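Local coordinates for MutT/nudix family protein (Deinococcus radiodurans, PDB 2W4E), which probably hydrolyses ADP-ribose in a magnesium-dependent reaction, as a Nudix-family pyrophosphatase, at residues P5-A15 / V81-V91; S64-F72 / T131-R142. All coordinates share one frame; numbering follows the deposited sequence.

Contact 1. Residues P5-A15 / V81-V91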
# COMPACT_ATOMS: atom_id res chain seq x y z
N PRO A 5 -11.11 -14.87 3.92
CA PRO A 5 -11.58 -13.68 4.62
C PRO A 5 -11.34 -12.45 3.74
O PRO A 5 -10.39 -12.41 2.95
CB PRO A 5 -10.70 -13.65 5.89
CG PRO A 5 -9.45 -14.38 5.51
CD PRO A 5 -9.81 -15.35 4.42
N ARG A 6 -12.24 -11.47 3.82
CA ARG A 6 -12.12 -10.25 3.02
C ARG A 6 -12.45 -9.04 3.88
O ARG A 6 -13.28 -9.13 4.77
CB ARG A 6 -13.09 -10.30 1.83
CG ARG A 6 -12.92 -11.51 0.91
CD ARG A 6 -13.91 -11.54 -0.26
NE ARG A 6 -15.30 -11.79 0.17
CZ ARG A 6 -16.39 -11.49 -0.55
NH1 ARG A 6 -16.29 -10.92 -1.75
NH2 ARG A 6 -17.59 -11.75 -0.05
N ALA A 7 -11.81 -7.90 3.60
CA ALA A 7 -12.24 -6.64 4.21
C ALA A 7 -12.30 -5.62 3.08
O ALA A 7 -11.59 -5.76 2.06
CB ALA A 7 -11.25 -6.20 5.27
N VAL A 8 -13.13 -4.60 3.27
CA VAL A 8 -13.28 -3.53 2.30
C VAL A 8 -12.69 -2.25 2.87
O VAL A 8 -12.78 -2.02 4.07
CB VAL A 8 -14.78 -3.38 1.91
CG1 VAL A 8 -15.64 -3.03 3.13
CG2 VAL A 8 -14.91 -2.38 0.82
N PHE A 9 -12.00 -1.46 2.04
CA PHE A 9 -11.42 -0.20 2.47
C PHE A 9 -12.04 0.83 1.57
O PHE A 9 -12.15 0.63 0.36
CB PHE A 9 -9.89 -0.21 2.32
CG PHE A 9 -9.18 -0.84 3.47
CD1 PHE A 9 -8.45 -0.06 4.36
CD2 PHE A 9 -9.28 -2.22 3.70
CE1 PHE A 9 -7.81 -0.63 5.49
CE2 PHE A 9 -8.66 -2.79 4.82
CZ PHE A 9 -7.92 -1.98 5.71
N ILE A 10 -12.47 1.93 2.16
CA ILE A 10 -13.18 2.98 1.45
C ILE A 10 -12.55 4.32 1.68
O ILE A 10 -12.52 4.84 2.83
CB ILE A 10 -14.68 3.09 1.91
CG1 ILE A 10 -15.43 1.77 1.72
CG2 ILE A 10 -15.40 4.23 1.11
CD1 ILE A 10 -15.48 0.95 2.96
N LEU A 11 -12.10 4.94 0.59
CA LEU A 11 -11.70 6.33 0.65
C LEU A 11 -12.92 7.22 0.31
O LEU A 11 -13.32 7.30 -0.85
CB LEU A 11 -10.54 6.58 -0.34
CG LEU A 11 -10.15 8.06 -0.61
CD1 LEU A 11 -9.82 8.77 0.74
CD2 LEU A 11 -8.94 8.03 -1.59
N PRO A 12 -13.53 7.89 1.31
CA PRO A 12 -14.75 8.63 1.04
C PRO A 12 -14.41 10.09 0.72
O PRO A 12 -13.62 10.73 1.47
CB PRO A 12 -15.49 8.55 2.41
CG PRO A 12 -14.60 7.76 3.32
CD PRO A 12 -13.22 7.98 2.74
N VAL A 13 -14.95 10.62 -0.38
CA VAL A 13 -14.64 11.99 -0.79
C VAL A 13 -15.97 12.75 -1.00
O VAL A 13 -16.88 12.26 -1.71
CB VAL A 13 -13.77 12.03 -2.05
CG1 VAL A 13 -13.66 13.47 -2.64
CG2 VAL A 13 -12.36 11.40 -1.81
N THR A 14 -16.07 13.94 -0.41
CA THR A 14 -17.29 14.76 -0.54
C THR A 14 -17.36 15.49 -1.90
O THR A 14 -16.35 15.54 -2.64
CB THR A 14 -17.34 15.79 0.59
OG1 THR A 14 -16.32 16.79 0.38
CG2 THR A 14 -17.09 15.10 1.89
N ALA A 15 -18.52 16.05 -2.22
CA ALA A 15 -18.70 16.94 -3.38
C ALA A 15 -17.70 18.08 -3.38
O ALA A 15 -17.29 18.54 -4.43
CB ALA A 15 -20.17 17.55 -3.40
N VAL A 81 -5.66 -13.08 3.85
CA VAL A 81 -6.73 -12.05 3.77
C VAL A 81 -6.50 -11.14 2.56
O VAL A 81 -5.33 -10.83 2.21
CB VAL A 81 -6.86 -11.22 5.06
CG1 VAL A 81 -5.69 -10.30 5.21
CG2 VAL A 81 -8.16 -10.34 5.04
N VAL A 82 -7.60 -10.78 1.87
CA VAL A 82 -7.57 -9.82 0.77
C VAL A 82 -8.31 -8.54 1.20
O VAL A 82 -9.41 -8.61 1.80
CB VAL A 82 -8.16 -10.39 -0.54
CG1 VAL A 82 -8.07 -9.40 -1.70
CG2 VAL A 82 -7.47 -11.68 -0.91
N PHE A 83 -7.69 -7.41 0.90
CA PHE A 83 -8.27 -6.09 1.13
C PHE A 83 -8.73 -5.56 -0.21
O PHE A 83 -7.95 -5.54 -1.17
CB PHE A 83 -7.18 -5.17 1.74
CG PHE A 83 -6.96 -5.39 3.21
CD1 PHE A 83 -7.64 -6.42 3.89
CD2 PHE A 83 -6.04 -4.61 3.92
CE1 PHE A 83 -7.46 -6.63 5.23
CE2 PHE A 83 -5.84 -4.80 5.28
CZ PHE A 83 -6.52 -5.80 5.95
N TYR A 84 -10.00 -5.16 -0.29
CA TYR A 84 -10.57 -4.56 -1.48
C TYR A 84 -10.80 -3.07 -1.32
O TYR A 84 -11.70 -2.66 -0.58
CB TYR A 84 -11.89 -5.26 -1.86
CG TYR A 84 -11.67 -6.66 -2.35
CD1 TYR A 84 -11.29 -6.91 -3.66
CD2 TYR A 84 -11.83 -7.74 -1.48
CE1 TYR A 84 -11.07 -8.21 -4.11
CE2 TYR A 84 -11.62 -9.06 -1.93
CZ TYR A 84 -11.23 -9.26 -3.23
OH TYR A 84 -11.01 -10.55 -3.64
N PRO A 85 -9.99 -2.25 -2.00
CA PRO A 85 -10.19 -0.80 -1.84
C PRO A 85 -11.23 -0.22 -2.80
O PRO A 85 -11.35 -0.70 -3.94
CB PRO A 85 -8.79 -0.21 -2.09
CG PRO A 85 -8.11 -1.19 -3.02
CD PRO A 85 -8.76 -2.57 -2.74
N LEU A 86 -12.04 0.73 -2.31
CA LEU A 86 -12.93 1.50 -3.19
C LEU A 86 -12.82 3.01 -2.94
O LEU A 86 -12.68 3.47 -1.77
CB LEU A 86 -14.41 1.05 -3.09
CG LEU A 86 -14.71 -0.40 -3.60
CD1 LEU A 86 -14.74 -1.32 -2.44
CD2 LEU A 86 -16.04 -0.51 -4.40
N LEU A 87 -12.92 3.76 -4.02
CA LEU A 87 -13.12 5.21 -3.93
C LEU A 87 -14.64 5.56 -3.92
O LEU A 87 -15.37 5.25 -4.89
CB LEU A 87 -12.44 5.86 -5.10
CG LEU A 87 -12.69 7.36 -5.28
CD1 LEU A 87 -12.13 8.17 -4.05
CD2 LEU A 87 -12.01 7.81 -6.57
N ALA A 88 -15.10 6.20 -2.86
CA ALA A 88 -16.50 6.67 -2.79
C ALA A 88 -16.57 8.21 -3.03
O ALA A 88 -15.86 9.00 -2.38
CB ALA A 88 -17.13 6.28 -1.43
N LEU A 89 -17.40 8.63 -3.98
CA LEU A 89 -17.49 10.05 -4.35
C LEU A 89 -18.84 10.62 -3.97
O LEU A 89 -19.80 9.85 -3.68
CB LEU A 89 -17.22 10.23 -5.86
CG LEU A 89 -15.82 9.63 -6.13
CD1 LEU A 89 -15.67 9.06 -7.50
CD2 LEU A 89 -14.66 10.61 -5.78
N GLY A 90 -18.94 11.94 -3.97
CA GLY A 90 -20.24 12.57 -3.64
C GLY A 90 -20.74 12.23 -2.25
O GLY A 90 -21.95 12.20 -2.01
N VAL A 91 -19.82 12.03 -1.30
CA VAL A 91 -20.19 11.57 0.03
C VAL A 91 -20.84 12.67 0.90
O VAL A 91 -20.36 13.81 0.94
CB VAL A 91 -18.97 10.94 0.79
CG1 VAL A 91 -19.42 10.44 2.17
CG2 VAL A 91 -18.35 9.79 -0.07
O HOH W 1 -17.33 13.92 -5.01
O HOH W 2 -20.80 15.83 -0.58
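Phe9 and Phe83 both set CG beside the backbone N and opposite the carbonyl carbon (chi1 -84° and -79°); they lie on the same side of two parallel strands, and these similar torsions tilt the rings alike, so that they meet obliquely with centroids 4.6 Å apart and planes at 35°. The Phe9 rim carries the touch: its CE2 lies over one face of the Phe83 ring, 3.3 Å from Phe83 CD2. Ala7 CB approaches the same ring at Phe83 CE1, and farther along this side Leu11 runs alongside Leu87, its CG near Leu87 CD1. Leu87 CD1 reaches on to Val13 CG2 at 3.9 Å. Strands 6-14 and 82-89 are in register from Arg6 opposite Val82 to Pro12 opposite Ala88, and belong to the mixed sheet of the Nudix domain in this N-terminally truncated construct, a sheet that lies between helices. Helix 126-141 packs on the side of Phe9, Leu11 and Pro85; helix 47-59 packs on that of Val8, Pro12 and Tyr84. The backbone bonds alternate as in parallel pairing: Tyr84 N to Ala7 O, Phe9 N to Tyr84 O, Leu86 N to Phe9 O at 2.7 Å, and Leu11 N to Leu86 O. On the helix 47-59 side, Val8 CG2 meets Leu86 CD1. Arg6, its CG anti to the carbonyl carbon, sets that atom at the edge of the Tyr84 ring, in the ring plane, while its CD comes within 3.8 Å of Tyr84 CE2; Val82 CG1 lies over one face of that ring. Where the chain turns at Gly90, whose positive phi suits glycine, Val91 N bonds to Val13 O at 3.0 Å, and a water joins Ala15 N to Val91 O.

Contact 2. Residues S64-F72 / T131-R142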
# COMPACT_ATOMS: atom_id res chain seq x y z
N SER A 64 -22.55 8.97 -3.60
CA SER A 64 -23.28 9.07 -4.88
C SER A 64 -22.75 8.11 -5.91
O SER A 64 -23.52 7.61 -6.77
CB SER A 64 -23.19 10.52 -5.41
OG SER A 64 -21.98 10.71 -6.10
N GLU A 65 -21.44 7.82 -5.86
CA GLU A 65 -20.76 6.96 -6.87
C GLU A 65 -19.63 6.14 -6.22
O GLU A 65 -18.94 6.63 -5.30
CB GLU A 65 -20.15 7.80 -8.02
CG GLU A 65 -19.48 6.98 -9.14
CD GLU A 65 -18.73 7.79 -10.16
OE1 GLU A 65 -18.80 9.03 -10.13
OE2 GLU A 65 -18.07 7.20 -11.04
N TRP A 66 -19.43 4.91 -6.69
CA TRP A 66 -18.40 4.00 -6.18
C TRP A 66 -17.46 3.61 -7.30
O TRP A 66 -17.91 3.25 -8.38
CB TRP A 66 -19.05 2.72 -5.62
CG TRP A 66 -19.82 2.93 -4.36
CD1 TRP A 66 -21.15 3.21 -4.23
CD2 TRP A 66 -19.28 2.89 -3.03
NE1 TRP A 66 -21.47 3.35 -2.90
CE2 TRP A 66 -20.34 3.16 -2.15
CE3 TRP A 66 -18.00 2.68 -2.51
CZ2 TRP A 66 -20.18 3.18 -0.76
CZ3 TRP A 66 -17.84 2.68 -1.11
CH2 TRP A 66 -18.92 2.94 -0.27
N VAL A 67 -16.16 3.69 -7.07
CA VAL A 67 -15.15 3.31 -8.08
C VAL A 67 -14.25 2.23 -7.44
O VAL A 67 -13.51 2.53 -6.48
CB VAL A 67 -14.27 4.51 -8.54
CG1 VAL A 67 -13.20 4.07 -9.61
CG2 VAL A 67 -15.14 5.64 -9.12
N PRO A 68 -14.35 0.96 -7.92
CA PRO A 68 -13.53 -0.09 -7.33
C PRO A 68 -12.08 0.08 -7.73
O PRO A 68 -11.79 0.50 -8.83
CB PRO A 68 -14.10 -1.41 -7.93
CG PRO A 68 -15.41 -1.06 -8.54
CD PRO A 68 -15.28 0.43 -8.94
N LEU A 69 -11.16 -0.26 -6.83
CA LEU A 69 -9.71 -0.12 -7.12
C LEU A 69 -9.06 -1.48 -6.94
O LEU A 69 -9.70 -2.37 -6.40
CB LEU A 69 -9.10 0.87 -6.15
CG LEU A 69 -9.59 2.31 -6.32
CD1 LEU A 69 -9.14 3.09 -5.07
CD2 LEU A 69 -9.10 2.94 -7.61
N PRO A 70 -7.79 -1.66 -7.37
CA PRO A 70 -7.23 -3.04 -7.31
C PRO A 70 -7.13 -3.67 -5.90
O PRO A 70 -6.45 -3.11 -5.04
CB PRO A 70 -5.83 -2.89 -7.92
CG PRO A 70 -6.01 -1.69 -8.90
CD PRO A 70 -6.99 -0.75 -8.22
N GLY A 71 -7.72 -4.84 -5.70
CA GLY A 71 -7.53 -5.63 -4.47
C GLY A 71 -6.07 -5.99 -4.16
O GLY A 71 -5.24 -6.03 -5.08
N PHE A 72 -5.73 -6.19 -2.89
CA PHE A 72 -4.33 -6.54 -2.51
C PHE A 72 -4.30 -7.38 -1.24
O PHE A 72 -5.22 -7.30 -0.44
CB PHE A 72 -3.41 -5.30 -2.33
CG PHE A 72 -3.87 -4.32 -1.24
CD1 PHE A 72 -3.29 -4.35 0.04
CD2 PHE A 72 -4.82 -3.32 -1.52
CE1 PHE A 72 -3.69 -3.46 1.06
CE2 PHE A 72 -5.25 -2.39 -0.46
CZ PHE A 72 -4.65 -2.46 0.79
N THR A 131 -4.32 2.72 -0.73
CA THR A 131 -5.61 3.08 -1.36
C THR A 131 -5.53 4.50 -1.91
O THR A 131 -6.04 4.79 -3.01
CB THR A 131 -6.75 2.91 -0.35
OG1 THR A 131 -6.77 1.55 0.07
CG2 THR A 131 -8.15 3.28 -0.97
N LEU A 132 -4.91 5.39 -1.13
CA LEU A 132 -4.76 6.82 -1.54
C LEU A 132 -3.94 6.92 -2.81
O LEU A 132 -4.29 7.65 -3.73
CB LEU A 132 -4.15 7.68 -0.43
CG LEU A 132 -5.14 8.02 0.70
CD1 LEU A 132 -4.30 8.36 1.97
CD2 LEU A 132 -6.03 9.21 0.27
N TRP A 133 -2.84 6.18 -2.87
CA TRP A 133 -2.06 6.17 -4.09
C TRP A 133 -2.91 5.64 -5.24
O TRP A 133 -2.91 6.23 -6.31
CB TRP A 133 -0.79 5.34 -3.94
CG TRP A 133 0.28 6.04 -3.22
CD1 TRP A 133 0.74 5.76 -1.96
CD2 TRP A 133 1.03 7.16 -3.68
NE1 TRP A 133 1.75 6.64 -1.62
CE2 TRP A 133 1.95 7.52 -2.65
CE3 TRP A 133 1.04 7.90 -4.87
CZ2 TRP A 133 2.85 8.57 -2.78
CZ3 TRP A 133 1.95 8.95 -5.01
CH2 TRP A 133 2.86 9.26 -3.96
N GLN A 134 -3.60 4.52 -5.06
CA GLN A 134 -4.36 3.94 -6.19
C GLN A 134 -5.50 4.85 -6.65
O GLN A 134 -5.86 4.82 -7.81
CB GLN A 134 -4.95 2.57 -5.79
CG GLN A 134 -3.94 1.41 -5.58
CD GLN A 134 -4.69 0.19 -4.98
OE1 GLN A 134 -5.79 0.35 -4.45
NE2 GLN A 134 -4.10 -0.96 -5.03
N ALA A 135 -6.09 5.65 -5.74
CA ALA A 135 -7.20 6.54 -6.11
C ALA A 135 -6.75 7.86 -6.79
O ALA A 135 -7.56 8.61 -7.32
CB ALA A 135 -8.01 6.89 -4.85
N ARG A 136 -5.45 8.14 -6.74
CA ARG A 136 -4.93 9.49 -7.07
C ARG A 136 -5.19 9.88 -8.52
O ARG A 136 -5.60 11.00 -8.79
CB ARG A 136 -3.43 9.57 -6.74
CG ARG A 136 -2.84 10.97 -6.88
CD ARG A 136 -1.35 10.97 -6.49
NE ARG A 136 -0.96 12.36 -6.26
CZ ARG A 136 0.06 12.79 -5.54
NH1 ARG A 136 0.88 11.93 -4.92
NH2 ARG A 136 0.28 14.09 -5.44
N GLY A 137 -4.98 8.93 -9.44
CA GLY A 137 -5.21 9.18 -10.89
C GLY A 137 -6.66 9.58 -11.15
O GLY A 137 -6.94 10.63 -11.77
N GLU A 138 -7.59 8.77 -10.64
CA GLU A 138 -9.04 9.11 -10.67
C GLU A 138 -9.38 10.50 -10.12
O GLU A 138 -10.13 11.26 -10.73
CB GLU A 138 -9.83 8.02 -9.93
CG GLU A 138 -11.31 8.04 -10.13
CD GLU A 138 -11.77 7.69 -11.58
OE1 GLU A 138 -11.35 6.67 -12.17
OE2 GLU A 138 -12.59 8.45 -12.11
N LEU A 139 -8.86 10.85 -8.94
CA LEU A 139 -9.23 12.15 -8.35
C LEU A 139 -8.67 13.34 -9.15
O LEU A 139 -9.28 14.44 -9.21
CB LEU A 139 -8.77 12.21 -6.89
CG LEU A 139 -9.48 11.17 -5.97
CD1 LEU A 139 -8.73 11.06 -4.63
CD2 LEU A 139 -10.91 11.62 -5.74
N THR A 140 -7.51 13.13 -9.75
CA THR A 140 -6.85 14.19 -10.55
C THR A 140 -7.62 14.39 -11.84
O THR A 140 -7.88 15.51 -12.24
CB THR A 140 -5.41 13.79 -10.89
OG1 THR A 140 -4.74 13.42 -9.67
CG2 THR A 140 -4.68 14.96 -11.59
N ARG A 141 -7.99 13.30 -12.49
CA ARG A 141 -8.80 13.35 -13.71
C ARG A 141 -10.13 14.07 -13.53
O ARG A 141 -10.52 14.86 -14.39
CB ARG A 141 -9.04 11.95 -14.24
CG ARG A 141 -7.76 11.34 -14.76
CD ARG A 141 -8.01 10.09 -15.58
NE ARG A 141 -8.56 8.98 -14.81
CZ ARG A 141 -7.85 8.01 -14.22
NH1 ARG A 141 -6.52 8.01 -14.27
NH2 ARG A 141 -8.47 7.02 -13.58
N ARG A 142 -10.79 13.85 -12.40
CA ARG A 142 -12.05 14.55 -12.09
C ARG A 142 -11.87 15.99 -11.60
O ARG A 142 -12.86 16.70 -11.37
CB ARG A 142 -12.83 13.75 -11.04
CG ARG A 142 -13.32 12.43 -11.55
CD ARG A 142 -13.82 11.58 -10.40
NE ARG A 142 -14.10 10.24 -10.89
CZ ARG A 142 -15.32 9.76 -11.07
NH1 ARG A 142 -16.36 10.50 -10.77
NH2 ARG A 142 -15.50 8.52 -11.52
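Arg142 meets Glu65 end-on, with NH1 on OE1 and NH2 on OE2, both bonds 2.9 Å, although the carboxylate and guanidinium planes are turned 56° apart. The grip is therefore bent: OE1 is met on its syn side, 34° out of the carboxylate plane, and OE2 from above it. Glu65 is extended, CG anti to the backbone N (chi1 -178°), which carries its carboxylate out to the extended Arg142. Val67 CG2 lies 3.8 Å from Arg142 NH2. Toward the start of the helical segment, Gln134 NE2 donates to Pro70 O at 3.2 Å, in the carbonyl plane on a lone pair. Between the two polar grips Leu69 CD1 packs on Ala135 CB at 4.0 Å. The contact seats the kinked C-terminal helix 126-141 of this Nudix domain against strand 65-68 and the loop that follows it; the strand begins with a classic beta bulge where Ser64 and Glu65 both face Leu89. Farther out, Glu138 positions the arginine: its OE2 takes Arg142 NE at 2.6 Å on the anti lone pair and also accepts from NH2, while its OE1 receives Arg141 NH2. An alanine in place of Glu65 would probably leave Arg142 NH1 without its carboxylate mate and the arginine held only through Glu138 OE2 in this network, breaking the charged link between strand and helix. At the other end Thr131 OG1, bonded to Pro127 O, sits at the edge of the Phe72 ring.

The centres of contacts 1 and 2 lie about 9 Å apart, joined through the mixed sheet. Strand 82-93 pairs parallel with 6-14 and antiparallel with 65-68, so the second strand of contact 1 stands between the first segments of both contacts. Direct links include Val67 N with Leu87 O and Phe83 N with Phe72 O, both probable hydrogen bonds at 2.8 Å, and Pro85 touches both Gln134 and Pro70. The segments alternate along the chain: 5-15, 64-72, 81-91, 131-142. Packed against this shared sheet, helix 126-141 rests on all three strands and ties the end of the chain to its beginning; at Trp133 it also meets Trp133 of the second subunit.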